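Long-range contacts in acetone carboxylase alpha subunit (Xanthobacter autotrophicus Py2, PDB 5M45), which forms the alpha subunit of acetone carboxylase, a member of the hydantoinase B/oxoprolinase family with bound manganese and magnesium ions: residues Gln191-Asp197 against Arg393-Ser398; Cys458-Thr463 against His474-Trp479. All blocks are in the same frame, centred on the assembly; numbering follows the deposited sequence.

Contact 1: residues Gln191-Asp197 against Arg393-Ser398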
loop_
_atom_site.group_PDB
_atom_site.type_symbol
_atom_site.label_atom_id
_atom_site.label_comp_id
_atom_site.label_asym_id
_atom_site.label_seq_id
_atom_site.Cartn_x
_atom_site.Cartn_y
_atom_site.Cartn_z
ATOM N N GLN A 191 -3.518 10.167 -7.458
ATOM C CA GLN A 191 -2.888 8.995 -8.095
ATOM C C GLN A 191 -3.503 8.761 -9.501
ATOM O O GLN A 191 -4.650 9.159 -9.750
ATOM C CB GLN A 191 -3.067 7.731 -7.222
ATOM C CG GLN A 191 -4.495 7.175 -7.139
ATOM C CD GLN A 191 -5.396 7.785 -6.064
ATOM O OE1 GLN A 191 -5.141 8.857 -5.505
ATOM N NE2 GLN A 191 -6.477 7.093 -5.787
ATOM N N VAL A 192 -2.729 8.121 -10.387
ATOM C CA VAL A 192 -3.169 7.712 -11.720
ATOM C C VAL A 192 -3.041 6.224 -12.060
ATOM O O VAL A 192 -3.351 5.818 -13.195
ATOM C CB VAL A 192 -2.509 8.547 -12.835
ATOM C CG1 VAL A 192 -2.898 9.995 -12.670
ATOM C CG2 VAL A 192 -0.977 8.386 -12.859
ATOM N N GLN A 193 -2.616 5.444 -11.056
ATOM C CA GLN A 193 -2.334 4.016 -11.150
ATOM C C GLN A 193 -2.624 3.348 -9.784
ATOM O O GLN A 193 -2.795 4.032 -8.792
ATOM C CB GLN A 193 -0.827 3.772 -11.385
ATOM C CG GLN A 193 -0.274 4.266 -12.655
ATOM C CD GLN A 193 1.183 3.881 -12.820
ATOM O OE1 GLN A 193 1.478 2.773 -13.241
ATOM N NE2 GLN A 193 2.088 4.781 -12.468
ATOM N N ARG A 194 -2.577 2.016 -9.764
ATOM C CA ARG A 194 -2.707 1.192 -8.541
ATOM C C ARG A 194 -1.767 1.642 -7.436
ATOM O O ARG A 194 -2.092 1.562 -6.258
ATOM C CB ARG A 194 -2.408 -0.278 -8.896
ATOM C CG ARG A 194 -2.612 -1.331 -7.801
ATOM C CD ARG A 194 -2.277 -2.726 -8.306
ATOM N NE ARG A 194 -2.672 -3.783 -7.376
ATOM C CZ ARG A 194 -3.930 -4.137 -7.081
ATOM N NH1 ARG A 194 -4.988 -3.586 -7.712
ATOM N NH2 ARG A 194 -4.167 -5.074 -6.137
ATOM N N PHE A 195 -0.582 2.062 -7.852
ATOM C CA PHE A 195 0.479 2.552 -6.951
ATOM C C PHE A 195 0.074 3.951 -6.407
ATOM O O PHE A 195 0.165 4.967 -7.125
ATOM C CB PHE A 195 1.815 2.519 -7.685
ATOM C CG PHE A 195 2.031 1.260 -8.492
ATOM C CD1 PHE A 195 1.974 0.002 -7.876
ATOM C CD2 PHE A 195 2.270 1.315 -9.857
ATOM C CE1 PHE A 195 2.127 -1.161 -8.622
ATOM C CE2 PHE A 195 2.448 0.122 -10.594
ATOM C CZ PHE A 195 2.337 -1.104 -9.979
ATOM N N GLY A 196 -0.435 3.987 -5.169
ATOM C CA GLY A 196 -1.069 5.202 -4.604
ATOM C C GLY A 196 -2.605 5.207 -4.567
ATOM O O GLY A 196 -3.198 6.203 -4.140
ATOM N N ASP A 197 -3.252 4.114 -5.002
ATOM C CA ASP A 197 -4.715 4.029 -5.102
ATOM C C ASP A 197 -5.347 3.505 -3.780
ATOM O O ASP A 197 -6.563 3.340 -3.708
ATOM C CB ASP A 197 -5.111 3.121 -6.283
ATOM C CG ASP A 197 -6.593 3.218 -6.676
ATOM O OD1 ASP A 197 -7.179 4.360 -6.752
ATOM O OD2 ASP A 197 -7.181 2.144 -6.973
ATOM N N ARG A 393 -2.739 -4.569 -15.326
ATOM C CA ARG A 393 -2.724 -4.718 -13.879
ATOM C C ARG A 393 -2.352 -3.449 -13.127
ATOM O O ARG A 393 -2.336 -3.488 -11.915
ATOM C CB ARG A 393 -1.791 -5.873 -13.455
ATOM C CG ARG A 393 -0.308 -5.665 -13.701
ATOM C CD ARG A 393 0.462 -6.933 -13.325
ATOM N NE ARG A 393 1.907 -6.817 -13.511
ATOM C CZ ARG A 393 2.765 -6.272 -12.646
ATOM N NH1 ARG A 393 4.050 -6.236 -12.940
ATOM N NH2 ARG A 393 2.373 -5.742 -11.499
ATOM N N ARG A 394 -2.063 -2.342 -13.832
ATOM C CA ARG A 394 -1.723 -1.057 -13.184
ATOM C C ARG A 394 -2.881 -0.093 -12.968
ATOM O O ARG A 394 -2.654 0.956 -12.378
ATOM C CB ARG A 394 -0.624 -0.309 -13.968
ATOM C CG ARG A 394 0.709 -1.054 -13.992
ATOM C CD ARG A 394 1.685 -0.460 -14.997
ATOM N NE ARG A 394 1.159 -0.604 -16.328
ATOM C CZ ARG A 394 1.651 -0.029 -17.416
ATOM N NH1 ARG A 394 2.720 0.768 -17.356
ATOM N NH2 ARG A 394 1.050 -0.226 -18.572
ATOM N N VAL A 395 -4.088 -0.415 -13.446
ATOM C CA VAL A 395 -5.175 0.562 -13.446
ATOM C C VAL A 395 -5.595 0.927 -11.996
ATOM O O VAL A 395 -5.514 0.067 -11.075
ATOM C CB VAL A 395 -6.400 0.140 -14.291
ATOM C CG1 VAL A 395 -5.993 -0.013 -15.761
ATOM C CG2 VAL A 395 -7.055 -1.130 -13.773
ATOM N N ALA A 396 -6.041 2.177 -11.832
ATOM C CA ALA A 396 -6.619 2.651 -10.566
ATOM C C ALA A 396 -8.169 2.654 -10.596
ATOM O O ALA A 396 -8.793 2.786 -11.675
ATOM C CB ALA A 396 -6.096 4.039 -10.257
ATOM N N PHE A 397 -8.756 2.524 -9.411
ATOM C CA PHE A 397 -10.186 2.270 -9.207
ATOM C C PHE A 397 -10.905 3.159 -8.157
ATOM O O PHE A 397 -12.117 2.980 -7.974
ATOM C CB PHE A 397 -10.379 0.825 -8.697
ATOM C CG PHE A 397 -9.823 -0.266 -9.576
ATOM C CD1 PHE A 397 -10.611 -0.852 -10.544
ATOM C CD2 PHE A 397 -8.537 -0.769 -9.356
ATOM C CE1 PHE A 397 -10.107 -1.922 -11.317
ATOM C CE2 PHE A 397 -8.047 -1.849 -10.090
ATOM C CZ PHE A 397 -8.834 -2.429 -11.078
ATOM N N SER A 398 -10.218 4.053 -7.449
ATOM C CA SER A 398 -10.850 4.698 -6.252
ATOM C C SER A 398 -12.232 5.302 -6.515
ATOM O O SER A 398 -13.054 5.334 -5.602
ATOM C CB SER A 398 -9.960 5.793 -5.623
ATOM O OG SER A 398 -8.893 5.225 -4.856
HETATM O O HOH W 1 -5.112 3.829 -14.193
HETATM O O HOH W 2 -4.633 -2.478 -10.660
#
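The carboxylate of Asp197 grips the backbone of Phe397 and Ser398 with both oxygens. Its CG stands anti to the backbone N (chi1 -167°), which turns the group onto these two residues. Asp197 OD2 accepts from Phe397 N at 2.9 Å, met from above the carboxylate plane, while OD1 accepts the Ser398 N-H on its syn lone pair. Asp197 OD1 also receives the hydroxyl of Ser398, OG lying 2.7 Å away and well above that plane, and, on its anti lone pair, NE2 of Gln191. Three donors on one buried oxygen fix the carboxylate's rotation and would be expected to stabilise its negative charge.

Arg194 N donates to Arg394 O at 2.8 Å, and Asp197 N to Arg194 O closes a type II turn. One water links Val192 O to Ala396 N; another joins Arg194 NH1 to Arg393 O and Val395 O.

In van der Waals contact, Ala396 CB sits 3.6 Å from Gln193 C. The Arg394 and Gln193 side chains lie side by side, Arg394 CD 3.7 Å from Gln193 OE1, with Arg394 CG touching Phe195 CE2.

Ser398 O bonds to ND1 of the manganese ligand His150, so the contact reaches that site's second shell. It joins the loop between strands 165-175 and 204-208 to the one leading into helix 401-422.

Contact 2: residues Cys458-Thr463 against His474-Trp479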
loop_
_atom_site.group_PDB
_atom_site.type_symbol
_atom_site.label_atom_id
_atom_site.label_comp_id
_atom_site.label_asym_id
_atom_site.label_seq_id
_atom_site.Cartn_x
_atom_site.Cartn_y
_atom_site.Cartn_z
ATOM N N CYS A 458 -24.502 12.787 -1.525
ATOM C CA CYS A 458 -24.854 12.310 -2.862
ATOM C C CYS A 458 -25.317 10.831 -2.894
ATOM O O CYS A 458 -25.301 10.179 -3.966
ATOM C CB CYS A 458 -23.754 12.588 -3.900
ATOM S SG CYS A 458 -22.109 11.983 -3.405
ATOM N N ALA A 459 -25.758 10.329 -1.736
ATOM C CA ALA A 459 -26.724 9.258 -1.656
ATOM C C ALA A 459 -28.139 9.697 -2.002
ATOM O O ALA A 459 -29.012 8.823 -2.186
ATOM C CB ALA A 459 -26.709 8.597 -0.246
ATOM N N ALA A 460 -28.380 11.021 -2.073
ATOM C CA ALA A 460 -29.725 11.602 -2.185
ATOM C C ALA A 460 -29.797 12.546 -3.385
ATOM O O ALA A 460 -29.832 13.765 -3.240
ATOM C CB ALA A 460 -30.067 12.324 -0.888
ATOM N N ASN A 461 -29.742 11.966 -4.587
ATOM C CA ASN A 461 -29.834 12.702 -5.844
ATOM C C ASN A 461 -31.254 12.592 -6.420
ATOM O O ASN A 461 -32.048 11.760 -5.982
ATOM C CB ASN A 461 -28.867 12.123 -6.875
ATOM C CG ASN A 461 -27.480 11.907 -6.333
ATOM O OD1 ASN A 461 -26.703 12.875 -6.121
ATOM N ND2 ASN A 461 -27.142 10.613 -6.067
ATOM N N GLY A 462 -31.541 13.371 -7.457
ATOM C CA GLY A 462 -32.820 13.260 -8.153
ATOM C C GLY A 462 -32.973 11.927 -8.883
ATOM O O GLY A 462 -31.971 11.306 -9.279
ATOM N N THR A 463 -34.212 11.476 -9.038
ATOM C CA THR A 463 -34.520 10.258 -9.821
ATOM C C THR A 463 -35.185 10.616 -11.160
ATOM O O THR A 463 -35.758 11.704 -11.332
ATOM C CB THR A 463 -35.384 9.238 -9.052
ATOM O OG1 THR A 463 -36.731 9.728 -8.925
ATOM C CG2 THR A 463 -34.829 8.952 -7.697
ATOM N N HIS A 474 -33.890 14.790 -4.567
ATOM C CA HIS A 474 -32.967 14.521 -3.427
ATOM C C HIS A 474 -33.314 13.235 -2.667
ATOM O O HIS A 474 -33.583 13.245 -1.442
ATOM C CB HIS A 474 -32.874 15.745 -2.483
ATOM C CG HIS A 474 -34.196 16.282 -2.034
ATOM N ND1 HIS A 474 -34.987 15.635 -1.133
ATOM C CD2 HIS A 474 -34.907 17.360 -2.441
ATOM C CE1 HIS A 474 -36.130 16.282 -0.985
ATOM N NE2 HIS A 474 -36.109 17.340 -1.778
ATOM N N ALA A 475 -33.376 12.130 -3.421
ATOM C CA ALA A 475 -34.046 10.896 -2.972
ATOM C C ALA A 475 -33.278 9.568 -2.985
ATOM O O ALA A 475 -33.646 8.653 -2.196
ATOM C CB ALA A 475 -35.322 10.719 -3.790
ATOM N N ALA A 476 -32.332 9.389 -3.911
ATOM C CA ALA A 476 -31.730 8.062 -4.147
ATOM C C ALA A 476 -30.424 8.115 -4.968
ATOM O O ALA A 476 -30.007 9.191 -5.473
ATOM C CB ALA A 476 -32.735 7.170 -4.860
ATOM N N ALA A 477 -29.787 6.949 -5.042
ATOM C CA ALA A 477 -28.632 6.711 -5.899
ATOM C C ALA A 477 -28.815 5.353 -6.557
ATOM O O ALA A 477 -29.420 4.462 -5.974
ATOM C CB ALA A 477 -27.354 6.738 -5.073
ATOM N N ILE A 478 -28.285 5.170 -7.751
ATOM C CA ILE A 478 -28.351 3.833 -8.428
ATOM C C ILE A 478 -27.781 2.680 -7.561
ATOM O O ILE A 478 -28.330 1.593 -7.574
ATOM C CB ILE A 478 -27.698 3.870 -9.824
ATOM C CG1 ILE A 478 -27.906 2.550 -10.600
ATOM C CG2 ILE A 478 -26.210 4.168 -9.760
ATOM C CD1 ILE A 478 -29.362 2.213 -10.854
ATOM N N TRP A 479 -26.721 2.949 -6.794
ATOM C CA TRP A 479 -26.088 1.937 -5.934
ATOM C C TRP A 479 -26.786 1.688 -4.575
ATOM O O TRP A 479 -26.356 0.818 -3.804
ATOM C CB TRP A 479 -24.552 2.217 -5.739
ATOM C CG TRP A 479 -24.175 3.649 -5.594
ATOM C CD1 TRP A 479 -23.628 4.451 -6.564
ATOM C CD2 TRP A 479 -24.364 4.491 -4.455
ATOM N NE1 TRP A 479 -23.448 5.718 -6.100
ATOM C CE2 TRP A 479 -23.877 5.784 -4.801
ATOM C CE3 TRP A 479 -24.854 4.272 -3.160
ATOM C CZ2 TRP A 479 -23.905 6.854 -3.920
ATOM C CZ3 TRP A 479 -24.890 5.346 -2.272
ATOM C CH2 TRP A 479 -24.403 6.618 -2.656
#
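Asn461 bonds to Ala475 through its backbone and to Ala476 through both backbone and side-chain amide. Asn461 N donates to Ala476 O at 2.9 Å, and Asn461 O accepts two N-H groups, from Ala475 N at 2.9 Å and from Ala476 N at 3.2 Å. The two donors arrive differently: Ala476 N lies in the carbonyl plane on a lone pair, Ala475 N well above it. The side-chain amide adds a longer bond, Asn461 ND2 to Ala476 O at 3.3 Å, reaching that oxygen from the same face as the backbone N-H. With CG of Asn461 beside its backbone N (chi1 -48°), the amide folds back over its own chain. There Asn461 ND2 also donates to Cys458 O at 2.8 Å, bracing the bend from within.

Two residues set against one make this a classic beta bulge, built on a single antiparallel bridge between Asn461 and Ala476. Next to it, His474 CA approaches Ala460 O at 3.2 Å in a CA-H...O contact; that carbonyl is buried and has no conventional hydrogen-bond partner in the model.

At the other end the Trp479 indole folds back against Ala477 and Ala459. Ala477 CB rests over the centre of one ring face, and Trp479 CH2 meets Ala459 CB at 3.9 Å. Thr463 CG2 packs on Ala476 CB at 4.0 Å.

Further out, Trp479 NE1 is held by Thr435 OG1, and its ring meets Trp401 at the start of helix 401-422. Thr463 OG1 bonds to Leu472 N, Phe520 of strand 520-526 lies against Ala460 and His474, and the His474 ring meets an aromatic side chain of another protein's chain.

In the fold
From the N terminus, the chain builds most of the seven-stranded antiparallel sheet, and the loop 191-197, between two strands of that sheet, meets 393-398. Contact 1 thereby closes a long loop enclosing the sheet's last two strands, helices 214-222, 227-255, 257-282, 349-361 and 373-376, and the mixed four-stranded sheet, and ties the connecting loop to the approach of helix 401-422. Beyond that helix, contact 2 folds the segment between strand 450-454 and helix 488-494 back on itself. The closures follow in series, neither nesting nor crossing. The centres of contact 1 and contact 2 lie 27 Å apart, yet the side chains of Ser398 and Trp479 come within about 10 and 7 Å of a bound manganese ion.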